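Local atomic coordinates of GH86A beta-porphyranase (Bacteroides plebeius, PDB entry 4AW7), a protein that hydrolyses the sulfated red-seaweed polysaccharide porphyran at its beta-1,4 linkages between galactose and 6-sulfated L-galactose, releasing mostly disaccharides. Residues Asn206-Arg211 with Glu255-Ile260; Pro198-Gly203 with Glu248-Met253; Met163-Val168 with Ile216-Ala221; Phe140-Asn145 with Gly225-Leu230. All coordinates share one frame; numbering follows the deposited sequence. Where two conformers were deposited one is given.

Contact 1. Residues Asn206-Arg211 with Glu255-Ile260; sequences NYWNTR and EAYSYI. With K (potassium ion), chain F.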
# COMPACT_ATOMS: atom_id res chain seq x y z
N ASN A 206 17.66 -14.56 -1.50
CA ASN A 206 17.64 -15.03 -2.89
C ASN A 206 16.35 -14.65 -3.58
O ASN A 206 16.34 -14.35 -4.78
CB ASN A 206 17.84 -16.54 -2.99
CG ASN A 206 17.96 -17.02 -4.42
OD1 ASN A 206 18.95 -16.71 -5.06
ND2 ASN A 206 16.94 -17.71 -4.93
N TYR A 207 15.25 -14.65 -2.85
CA TYR A 207 13.95 -14.34 -3.43
C TYR A 207 13.93 -12.87 -3.92
O TYR A 207 13.59 -12.60 -5.06
CB TYR A 207 12.81 -14.68 -2.47
CG TYR A 207 11.47 -14.54 -3.14
CD1 TYR A 207 10.76 -13.36 -3.18
CD2 TYR A 207 10.91 -15.65 -3.76
CE1 TYR A 207 9.56 -13.28 -3.83
CE2 TYR A 207 9.68 -15.57 -4.40
CZ TYR A 207 9.01 -14.37 -4.43
OH TYR A 207 7.81 -14.29 -5.11
N TRP A 208 14.29 -11.94 -3.06
CA TRP A 208 14.49 -10.56 -3.45
C TRP A 208 15.37 -10.51 -4.71
O TRP A 208 15.02 -9.89 -5.70
CB TRP A 208 15.19 -9.76 -2.35
CG TRP A 208 15.70 -8.44 -2.82
CD1 TRP A 208 16.99 -8.14 -3.09
CD2 TRP A 208 14.96 -7.24 -3.08
NE1 TRP A 208 17.10 -6.85 -3.51
CE2 TRP A 208 15.86 -6.28 -3.53
CE3 TRP A 208 13.60 -6.90 -2.97
CZ2 TRP A 208 15.46 -5.00 -3.88
CZ3 TRP A 208 13.21 -5.63 -3.30
CH2 TRP A 208 14.14 -4.69 -3.78
N ASN A 209 16.54 -11.17 -4.67
CA ASN A 209 17.48 -11.04 -5.76
C ASN A 209 16.94 -11.50 -7.09
O ASN A 209 17.21 -10.86 -8.13
CB ASN A 209 18.78 -11.82 -5.48
CG ASN A 209 19.65 -11.20 -4.43
OD1 ASN A 209 19.58 -10.01 -4.16
ND2 ASN A 209 20.53 -12.02 -3.83
N THR A 210 16.13 -12.55 -7.08
CA THR A 210 15.70 -13.19 -8.31
C THR A 210 14.29 -12.81 -8.76
O THR A 210 13.90 -13.14 -9.87
CB THR A 210 15.83 -14.73 -8.18
OG1 THR A 210 15.03 -15.19 -7.08
CG2 THR A 210 17.28 -15.15 -8.00
N ARG A 211 13.54 -12.08 -7.91
CA ARG A 211 12.21 -11.61 -8.25
C ARG A 211 12.24 -10.09 -8.35
O ARG A 211 12.49 -9.56 -9.41
CB ARG A 211 11.15 -12.19 -7.28
CG ARG A 211 10.67 -13.59 -7.61
CD ARG A 211 11.69 -14.68 -7.39
NE ARG A 211 11.07 -16.00 -7.51
CZ ARG A 211 11.72 -17.14 -7.44
NH1 ARG A 211 13.02 -17.17 -7.32
NH2 ARG A 211 11.05 -18.27 -7.46
N GLU A 255 11.78 0.95 -2.17
CA GLU A 255 12.24 2.34 -2.22
C GLU A 255 13.76 2.43 -2.12
O GLU A 255 14.41 3.19 -2.85
CB GLU A 255 11.60 3.14 -1.07
CG GLU A 255 10.11 3.34 -1.19
CD GLU A 255 9.49 4.12 -0.02
OE1 GLU A 255 10.25 4.65 0.82
OE2 GLU A 255 8.23 4.28 0.07
N ALA A 256 14.33 1.70 -1.16
CA ALA A 256 15.76 1.76 -0.90
C ALA A 256 16.56 1.32 -2.11
O ALA A 256 17.56 1.97 -2.46
CB ALA A 256 16.09 0.91 0.32
N TYR A 257 16.14 0.25 -2.79
CA TYR A 257 16.86 -0.18 -3.98
C TYR A 257 16.63 0.74 -5.16
O TYR A 257 17.56 1.03 -5.92
CB TYR A 257 16.56 -1.63 -4.32
CG TYR A 257 17.46 -2.17 -5.40
CD1 TYR A 257 18.83 -2.23 -5.21
CD2 TYR A 257 16.94 -2.60 -6.61
CE1 TYR A 257 19.67 -2.68 -6.20
CE2 TYR A 257 17.76 -3.08 -7.62
CZ TYR A 257 19.13 -3.10 -7.43
OH TYR A 257 19.99 -3.59 -8.42
N SER A 258 15.41 1.25 -5.30
CA SER A 258 15.15 2.21 -6.35
C SER A 258 16.04 3.45 -6.21
O SER A 258 16.57 3.92 -7.20
CB SER A 258 13.69 2.63 -6.37
OG SER A 258 12.85 1.53 -6.63
N TYR A 259 16.23 3.93 -5.00
CA TYR A 259 17.14 5.04 -4.78
C TYR A 259 18.55 4.72 -5.27
O TYR A 259 19.20 5.55 -5.93
CB TYR A 259 17.16 5.37 -3.31
CG TYR A 259 18.11 6.49 -2.96
CD1 TYR A 259 17.74 7.79 -3.18
CD2 TYR A 259 19.38 6.24 -2.43
CE1 TYR A 259 18.59 8.85 -2.85
CE2 TYR A 259 20.24 7.28 -2.09
CZ TYR A 259 19.84 8.59 -2.31
OH TYR A 259 20.67 9.61 -1.94
N ILE A 260 19.04 3.56 -4.91
CA ILE A 260 20.37 3.14 -5.35
C ILE A 260 20.47 3.01 -6.87
O ILE A 260 21.44 3.45 -7.48
CB ILE A 260 20.76 1.82 -4.63
CG1 ILE A 260 21.02 2.11 -3.16
CG2 ILE A 260 21.98 1.12 -5.29
CD1 ILE A 260 21.15 0.82 -2.33
K K F . 6.40 -11.82 -5.65
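The six-membered ring of Trp208 turns its edge toward the face of the Tyr257 ring. The pair is an offset edge-to-face stack, with centroids 5.8 Å apart and planes at 88°. The touching corner is Trp208 CZ2, which meets Tyr257 CB at 3.6 Å, and CB lies near the indole plane. Both side chains leave their helices with CG anti to the backbone N (chi1 166° for Trp208, -171° for Tyr257), which brings the two rings into the gap between the helices. Their polar ends bind elsewhere: Trp208 NE1 to Tyr481 and Tyr257 OH to Asp217. The contact lies on the outer, helical layer of the (beta/alpha)8-type catalytic barrel. It joins the short helix 206-210 to helix 245-262, and Tyr481 comes from strand 469-484 beside them. On another side of the short helix, Arg211 CD lies over one face of the Tyr207 ring, toward its rim. Potassium sits at that ring's edge, 2.9 Å from Tyr207 OH, and is also bound by Tyr193 and by the carbonyl oxygen of Tyr197. Arg211 NH1 donates in its guanidinium plane to Thr210 OG1 at 2.8 Å. Thr210 OG1 in turn bonds to Asn206 O, which takes Thr210 N from the opposite face of its carbonyl plane.

Contact 2. Residues Pro198-Gly203 with Glu248-Met253; sequences PAWEDG and EAVLDM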
# COMPACT_ATOMS: atom_id res chain seq x y z
N PRO A 198 5.46 -11.10 -1.49
CA PRO A 198 6.63 -10.21 -1.38
C PRO A 198 7.59 -10.67 -0.27
O PRO A 198 7.94 -9.91 0.65
CB PRO A 198 5.98 -8.87 -1.09
CG PRO A 198 4.77 -9.21 -0.30
CD PRO A 198 4.23 -10.46 -0.97
N ALA A 199 7.98 -11.94 -0.35
CA ALA A 199 8.84 -12.60 0.64
C ALA A 199 10.30 -12.34 0.33
O ALA A 199 11.08 -13.27 0.03
CB ALA A 199 8.50 -14.09 0.73
N TRP A 200 10.70 -11.07 0.33
CA TRP A 200 12.04 -10.67 -0.06
C TRP A 200 13.11 -11.51 0.62
O TRP A 200 14.15 -11.86 0.00
CB TRP A 200 12.28 -9.20 0.22
CG TRP A 200 11.30 -8.22 -0.39
CD1 TRP A 200 11.11 -6.94 0.08
CD2 TRP A 200 10.47 -8.33 -1.58
NE1 TRP A 200 10.22 -6.28 -0.70
CE2 TRP A 200 9.81 -7.09 -1.74
CE3 TRP A 200 10.20 -9.34 -2.51
CZ2 TRP A 200 8.88 -6.86 -2.76
CZ3 TRP A 200 9.28 -9.09 -3.52
CH2 TRP A 200 8.63 -7.88 -3.63
N GLU A 201 12.90 -11.77 1.90
CA GLU A 201 13.83 -12.50 2.74
C GLU A 201 14.00 -13.97 2.39
O GLU A 201 14.98 -14.57 2.89
CB GLU A 201 13.36 -12.41 4.21
CG GLU A 201 12.12 -13.23 4.62
CD GLU A 201 10.76 -12.68 4.20
OE1 GLU A 201 10.66 -11.65 3.53
OE2 GLU A 201 9.75 -13.29 4.57
N ASP A 202 13.10 -14.61 1.65
CA ASP A 202 13.21 -16.05 1.41
C ASP A 202 14.55 -16.41 0.79
O ASP A 202 15.13 -15.70 -0.03
CB ASP A 202 12.09 -16.57 0.52
CG ASP A 202 10.85 -17.01 1.26
OD1 ASP A 202 10.80 -16.93 2.49
OD2 ASP A 202 9.89 -17.44 0.57
N GLY A 203 15.07 -17.56 1.22
CA GLY A 203 16.31 -18.05 0.67
C GLY A 203 17.49 -17.16 0.97
O GLY A 203 18.34 -16.91 0.13
N GLU A 248 5.91 -2.68 6.15
CA GLU A 248 6.78 -1.52 6.15
C GLU A 248 8.16 -1.83 5.56
O GLU A 248 8.71 -1.08 4.78
CB GLU A 248 6.90 -0.93 7.56
CG GLU A 248 5.58 -0.42 8.19
CD GLU A 248 5.06 0.93 7.73
OE1 GLU A 248 5.69 1.59 6.89
OE2 GLU A 248 3.98 1.29 8.28
N ALA A 249 8.73 -2.98 5.95
CA ALA A 249 10.01 -3.45 5.41
C ALA A 249 9.91 -3.81 3.94
O ALA A 249 10.84 -3.56 3.17
CB ALA A 249 10.57 -4.64 6.18
N VAL A 250 8.82 -4.45 3.54
CA VAL A 250 8.61 -4.84 2.15
C VAL A 250 8.68 -3.61 1.23
O VAL A 250 9.37 -3.62 0.20
CB VAL A 250 7.26 -5.59 2.00
CG1 VAL A 250 6.82 -5.63 0.53
CG2 VAL A 250 7.38 -7.01 2.59
N LEU A 251 7.94 -2.57 1.62
CA LEU A 251 7.90 -1.37 0.79
C LEU A 251 9.15 -0.53 0.92
O LEU A 251 9.64 0.01 -0.08
CB LEU A 251 6.63 -0.55 1.09
CG LEU A 251 5.30 -1.28 0.87
CD1 LEU A 251 4.17 -0.33 1.21
CD2 LEU A 251 5.15 -1.85 -0.54
N ASP A 252 9.72 -0.46 2.12
CA ASP A 252 11.00 0.22 2.27
C ASP A 252 12.09 -0.39 1.40
O ASP A 252 12.94 0.34 0.90
CB ASP A 252 11.47 0.21 3.73
CG ASP A 252 10.84 1.27 4.60
OD1 ASP A 252 9.82 1.89 4.21
OD2 ASP A 252 11.40 1.54 5.71
N MET A 253 12.09 -1.71 1.21
CA MET A 253 13.16 -2.30 0.40
C MET A 253 13.09 -1.87 -1.05
O MET A 253 14.10 -1.63 -1.70
CB MET A 253 13.19 -3.80 0.50
CG MET A 253 14.52 -4.40 0.07
SD MET A 253 14.65 -6.14 0.58
CE MET A 253 16.40 -6.43 0.19
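One hydrogen bond crosses between Trp200 and Val250. Trp200 NE1 donates to Val250 O at 2.9 Å, with an N-H...O angle of 166°. The oxygen lies in the plane of the indole, and the N-H meets a lone pair in the carbonyl plane, at a C=O...N angle of 115°. This carbonyl belongs to helix 245-262, so the indole binds the side of the helix. A sulfur contact comes next. Met253 SD lies 3.7 Å from Trp200 CD1, in an oblique Met-aromatic contact with the five-membered ring. The methionine chain is extended and runs past the indole in the opposite direction.

The loop 198-203 follows strand 189-195 of the (beta/alpha)8-type catalytic barrel and leads into helix 206-210. Within it, Ala199 is the centre of an inverse gamma turn, and a type I beta turn runs from Ala199 to Asp202. Pro198 O lies over one face of the indole, toward its rim.

Apolar contacts complete the interface. Val250 CG1 meets Pro198 CB at 3.7 Å and also lies 4.0 Å from Trp200 CE2. The other branch is not part of this apolar group: Val250 CG2 rests against the carbonyl oxygen Pro198 O at 3.5 Å. A leucine in place of Trp200 would probably leave Val250 O without this donor and open a gap beside Met253. Beyond the loop, the indole also packs edge-to-face with Trp208. Elsewhere on this helix, Glu248 and Asp252 form salt bridges with Arg307 and Arg508.

Contact 3. Residues Met163-Val168 with Ile216-Ala221; sequences MRELMV and IDRAGA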
# COMPACT_ATOMS: atom_id res chain seq x y z
N MET A 163 11.00 -18.24 -17.72
CA MET A 163 9.70 -17.58 -17.84
C MET A 163 9.61 -16.33 -17.00
O MET A 163 9.02 -15.34 -17.47
CB MET A 163 8.55 -18.55 -17.54
CG MET A 163 7.19 -17.90 -17.61
SD MET A 163 6.83 -17.01 -19.14
CE MET A 163 5.87 -18.20 -20.08
N ARG A 164 10.16 -16.31 -15.80
CA ARG A 164 10.19 -15.03 -15.04
C ARG A 164 10.87 -13.95 -15.84
O ARG A 164 10.39 -12.82 -15.94
CB ARG A 164 10.91 -15.14 -13.70
CG ARG A 164 10.15 -15.96 -12.69
CD ARG A 164 10.79 -16.01 -11.27
NE ARG A 164 12.04 -16.83 -11.14
CZ ARG A 164 12.10 -18.17 -10.98
NH1 ARG A 164 11.04 -18.94 -11.02
NH2 ARG A 164 13.28 -18.77 -10.90
N GLU A 165 11.98 -14.31 -16.48
CA GLU A 165 12.71 -13.35 -17.29
C GLU A 165 11.90 -12.89 -18.52
O GLU A 165 11.90 -11.71 -18.87
CB GLU A 165 14.08 -13.91 -17.71
CG GLU A 165 15.04 -14.05 -16.55
CD GLU A 165 16.30 -14.82 -16.84
OE1 GLU A 165 16.42 -15.35 -17.96
OE2 GLU A 165 17.15 -14.91 -15.94
N LEU A 166 11.21 -13.81 -19.18
CA LEU A 166 10.33 -13.46 -20.30
C LEU A 166 9.20 -12.52 -19.83
O LEU A 166 8.89 -11.53 -20.52
CB LEU A 166 9.75 -14.74 -20.94
CG LEU A 166 8.78 -14.55 -22.12
CD1 LEU A 166 9.50 -13.79 -23.26
CD2 LEU A 166 8.25 -15.88 -22.57
N MET A 167 8.62 -12.79 -18.68
CA MET A 167 7.55 -11.93 -18.13
C MET A 167 8.09 -10.52 -17.86
O MET A 167 7.41 -9.53 -18.13
CB MET A 167 7.02 -12.58 -16.87
CG MET A 167 6.17 -13.79 -17.13
SD MET A 167 5.92 -14.78 -15.62
CE MET A 167 4.47 -15.76 -16.10
N VAL A 168 9.30 -10.44 -17.34
CA VAL A 168 9.92 -9.15 -17.10
C VAL A 168 10.21 -8.43 -18.42
O VAL A 168 10.00 -7.22 -18.53
CB VAL A 168 11.16 -9.26 -16.21
CG1 VAL A 168 11.87 -7.92 -16.04
CG2 VAL A 168 10.76 -9.83 -14.82
N ILE A 216 13.36 -4.83 -11.05
CA ILE A 216 13.85 -3.47 -11.03
C ILE A 216 15.04 -3.30 -11.98
O ILE A 216 15.12 -2.32 -12.73
CB ILE A 216 14.17 -2.99 -9.60
CG1 ILE A 216 12.87 -2.92 -8.78
CG2 ILE A 216 14.86 -1.63 -9.61
CD1 ILE A 216 13.07 -2.69 -7.29
N ASP A 217 15.96 -4.26 -11.99
CA ASP A 217 17.14 -4.17 -12.85
C ASP A 217 16.79 -4.27 -14.33
O ASP A 217 17.34 -3.56 -15.15
CB ASP A 217 18.12 -5.29 -12.48
CG ASP A 217 18.81 -5.07 -11.16
OD1 ASP A 217 18.89 -3.90 -10.68
OD2 ASP A 217 19.34 -6.07 -10.62
N ARG A 218 15.90 -5.16 -14.69
CA ARG A 218 15.68 -5.56 -16.07
C ARG A 218 14.52 -4.81 -16.74
O ARG A 218 14.55 -4.56 -17.93
CB ARG A 218 15.47 -7.07 -16.15
CG ARG A 218 15.38 -7.73 -17.49
CD ARG A 218 15.58 -9.24 -17.32
NE ARG A 218 15.43 -9.93 -18.59
CZ ARG A 218 16.15 -10.98 -18.96
NH1 ARG A 218 17.08 -11.48 -18.16
NH2 ARG A 218 15.92 -11.54 -20.14
N ALA A 219 13.48 -4.45 -16.00
CA ALA A 219 12.36 -3.63 -16.48
C ALA A 219 12.21 -2.28 -15.80
O ALA A 219 11.46 -1.43 -16.32
CB ALA A 219 11.05 -4.42 -16.35
N GLY A 220 12.88 -2.04 -14.68
CA GLY A 220 12.58 -0.86 -13.89
C GLY A 220 12.81 0.46 -14.55
O GLY A 220 12.09 1.40 -14.27
N ALA A 221 13.78 0.55 -15.45
CA ALA A 221 14.01 1.79 -16.17
C ALA A 221 12.79 2.22 -16.99
O ALA A 221 12.64 3.39 -17.27
CB ALA A 221 15.23 1.66 -17.09
O HOH W 1 16.16 -14.91 -20.43
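Val168 and Ala219 make the apolar part of this contact. Val168 CG1 meets Ala219 CB at 3.6 Å and Arg218 CB at 3.7 Å. That methyl is anti to the backbone N (chi1 176°) and faces the other helix, where the aliphatic stem of Arg218 runs on past it. The second part is flat against chain. The guanidinium of Arg218 lies across Glu165, whose CB sits over the centre of one face, 3.8 Å from Arg218 CZ. The charges meet only loosely. Glu165 OE1 is 3.9 Å from Arg218 NH1, a long salt bridge in which no N-H points at the oxygen. A water may bridge the pair: it lies very close to Glu165 OE1 (2.5 Å), and its bond from Arg218 NH2 is weak (3.4 Å). Stronger polar partners lie outside, Asp169 for Arg218 NE and Gln161 for Glu165 OE2. The charged half is partly exposed, while Val168 and Ala219 are buried. The contact thus ties helix 160-179 to helix 212-219 on the outside of the (beta/alpha)8-type barrel. Ile216, pointing away from helix 160-179, packs on Tyr257 and Phe262 of helix 245-262, so helix 212-219 lies between the two longer helices.

Contact 4. Residues Phe140-Asn145 with Gly225-Leu230; sequences FFEPLN and GFSVHL. With GLA (alpha-D-galactopyranose), chain B; GAL (beta-D-galactopyranose), chain D.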
# COMPACT_ATOMS: atom_id res chain seq x y z
N PHE A 140 -3.40 3.78 -15.20
CA PHE A 140 -2.34 2.82 -14.87
C PHE A 140 -2.54 1.55 -15.66
O PHE A 140 -3.63 1.00 -15.73
CB PHE A 140 -2.35 2.47 -13.37
CG PHE A 140 -2.28 3.67 -12.48
CD1 PHE A 140 -1.07 4.27 -12.23
CD2 PHE A 140 -3.42 4.24 -11.94
CE1 PHE A 140 -0.98 5.41 -11.49
CE2 PHE A 140 -3.35 5.37 -11.16
CZ PHE A 140 -2.13 5.97 -10.97
N PHE A 141 -1.44 1.05 -16.22
CA PHE A 141 -1.42 -0.28 -16.85
C PHE A 141 -0.38 -1.11 -16.10
O PHE A 141 0.76 -0.69 -15.94
CB PHE A 141 -1.09 -0.17 -18.34
CG PHE A 141 -1.12 -1.49 -19.07
CD1 PHE A 141 -2.07 -2.47 -18.79
CD2 PHE A 141 -0.23 -1.75 -20.11
CE1 PHE A 141 -2.10 -3.66 -19.48
CE2 PHE A 141 -0.31 -2.94 -20.83
CZ PHE A 141 -1.23 -3.89 -20.52
N GLU A 142 -0.82 -2.29 -15.67
CA GLU A 142 -0.05 -3.22 -14.84
C GLU A 142 -0.07 -4.55 -15.61
O GLU A 142 -0.95 -5.39 -15.39
CB GLU A 142 -0.72 -3.31 -13.48
CG GLU A 142 0.03 -4.09 -12.41
CD GLU A 142 -0.74 -4.14 -11.09
OE1 GLU A 142 -1.97 -4.28 -11.11
OE2 GLU A 142 -0.04 -4.07 -10.04
N PRO A 143 0.85 -4.71 -16.59
CA PRO A 143 0.69 -5.74 -17.62
C PRO A 143 0.26 -7.15 -17.25
O PRO A 143 -0.51 -7.74 -17.95
CB PRO A 143 2.08 -5.70 -18.26
CG PRO A 143 2.43 -4.26 -18.29
CD PRO A 143 1.82 -3.68 -17.03
N LEU A 144 0.85 -7.74 -16.20
CA LEU A 144 0.50 -9.09 -15.78
C LEU A 144 0.32 -9.18 -14.28
O LEU A 144 1.23 -8.84 -13.54
CB LEU A 144 1.58 -10.09 -16.22
CG LEU A 144 1.93 -10.21 -17.70
CD1 LEU A 144 3.17 -11.06 -17.89
CD2 LEU A 144 0.72 -10.86 -18.46
N ASN A 145 -0.82 -9.67 -13.86
CA ASN A 145 -1.09 -9.85 -12.45
C ASN A 145 -0.37 -11.08 -11.91
O ASN A 145 -0.41 -12.15 -12.54
CB ASN A 145 -2.58 -10.05 -12.26
CG ASN A 145 -2.95 -10.16 -10.80
OD1 ASN A 145 -2.61 -9.27 -9.99
ND2 ASN A 145 -3.66 -11.23 -10.43
N GLY A 225 6.37 3.08 -11.90
CA GLY A 225 6.32 2.70 -10.49
C GLY A 225 6.24 1.22 -10.28
O GLY A 225 6.17 0.48 -11.24
N PHE A 226 6.32 0.86 -9.01
CA PHE A 226 6.42 -0.56 -8.62
C PHE A 226 5.23 -0.94 -7.81
O PHE A 226 4.81 -0.22 -6.91
CB PHE A 226 7.73 -0.80 -7.87
CG PHE A 226 8.94 -0.48 -8.73
CD1 PHE A 226 9.19 -1.22 -9.87
CD2 PHE A 226 9.79 0.56 -8.41
CE1 PHE A 226 10.25 -0.90 -10.70
CE2 PHE A 226 10.85 0.88 -9.25
CZ PHE A 226 11.08 0.15 -10.39
N SER A 227 4.67 -2.12 -8.12
CA SER A 227 3.44 -2.57 -7.51
C SER A 227 3.57 -3.92 -6.83
O SER A 227 4.23 -4.84 -7.32
CB SER A 227 2.32 -2.60 -8.55
OG SER A 227 2.51 -3.54 -9.57
N VAL A 228 2.90 -4.01 -5.68
CA VAL A 228 2.85 -5.19 -4.85
C VAL A 228 1.45 -5.34 -4.27
O VAL A 228 0.69 -4.38 -4.18
CB VAL A 228 3.90 -5.17 -3.74
CG1 VAL A 228 5.35 -4.92 -4.26
CG2 VAL A 228 3.52 -4.25 -2.72
N HIS A 229 1.14 -6.56 -3.86
CA HIS A 229 -0.08 -6.89 -3.14
C HIS A 229 0.27 -7.17 -1.69
O HIS A 229 1.28 -7.85 -1.41
CB HIS A 229 -0.71 -8.13 -3.76
CG HIS A 229 -1.14 -7.92 -5.17
ND1 HIS A 229 -1.52 -8.95 -6.01
CD2 HIS A 229 -1.21 -6.78 -5.90
CE1 HIS A 229 -1.85 -8.41 -7.18
NE2 HIS A 229 -1.67 -7.11 -7.14
N LEU A 230 -0.53 -6.63 -0.78
CA LEU A 230 -0.30 -6.77 0.66
C LEU A 230 -1.48 -7.43 1.34
O LEU A 230 -2.56 -6.84 1.42
CB LEU A 230 -0.04 -5.40 1.31
CG LEU A 230 1.23 -4.68 0.87
CD1 LEU A 230 1.22 -3.28 1.47
CD2 LEU A 230 2.51 -5.46 1.21
C1 GLA B . -4.16 -12.12 -5.47
C2 GLA B . -5.02 -12.22 -6.74
C3 GLA B . -6.49 -12.03 -6.43
C4 GLA B . -6.92 -12.85 -5.23
C5 GLA B . -6.00 -12.52 -4.04
C6 GLA B . -6.62 -13.11 -2.72
O1 GLA B . -3.90 -10.87 -5.00
O2 GLA B . -4.54 -11.25 -7.73
O3 GLA B . -7.31 -12.49 -7.47
O4 GLA B . -6.86 -14.25 -5.54
O5 GLA B . -4.64 -12.98 -4.45
O6 GLA B . -7.49 -12.06 -2.10
C1 GAL D . -4.16 -12.12 -5.47
C2 GAL D . -5.02 -12.22 -6.74
C3 GAL D . -6.49 -12.03 -6.43
C4 GAL D . -6.92 -12.85 -5.23
C5 GAL D . -6.00 -12.52 -4.04
C6 GAL D . -6.62 -13.11 -2.72
O1 GAL D . -2.75 -12.36 -5.86
O2 GAL D . -4.54 -11.25 -7.73
O3 GAL D . -7.31 -12.49 -7.47
O4 GAL D . -6.86 -14.25 -5.54
O5 GAL D . -4.64 -12.98 -4.45
O6 GAL D . -7.49 -12.06 -2.10
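Glu142 and Ser227 meet through a short hydrogen bond between two strands that are not neighbours in their sheet. Ser227 OG donates to Glu142 OE2 at 2.6 Å, and OE2 receives it on its anti lone pair, turned away from OE1. The glutamate reaches across fully extended (chi1 -172°, chi2 -179°). Its carboxylate is buried and held from several sides: OE2 also bonds Ser271, and OE1 pairs with Arg69. Strand 189-195 lies between strands 136-142 and 225-233 in the parallel sheet of the (beta/alpha)8-type barrel. The bond therefore bridges over this strand on the barrel's inner side, past Ala194, whose N donates to Ser227 OG. An alanine at Glu142 would probably leave Arg69 without this charged mate and the Ser227 hydroxyl without its acceptor. Nearer the substrate, Asn145 OD1 accepts a hydrogen bond from the same Arg69. It also lies at the edge of the His229 ring, in its plane, 3.0 Å from His229 CE1. The same amide turns ND2 to the galactose, giving a nearly straight bond of 2.8 Å to O2 of GAL (170°). O2 holds the same position in the alpha anomer. His229 ND1 is bonded to Glu146, the inferred proton donor, and His229 also packs beside Glu272, the inferred nucleophile.

In the fold
Contacts 1 and 2 share helix 245-262, Trp208 lying against the Met253 methyl between them. Contact 3 connects to contact 1 because helices 206-210 and 212-219 follow each other in the chain, and Ile216 packs near Trp208. Contacts 1, 2 and 4 are buried, while contact 3 is partly exposed. Their chemistry follows place. Contact 4, inside the barrel at the substrate, is polar. Contacts 1 and 2 are mostly aromatic and apolar, apart from one indole-to-carbonyl bond in contact 2. Contact 3 adds loosely paired charges and a water. Phe226 of strand 225-233 touches Ile216 of contact 3, while Val228 meets Leu251 of contact 2.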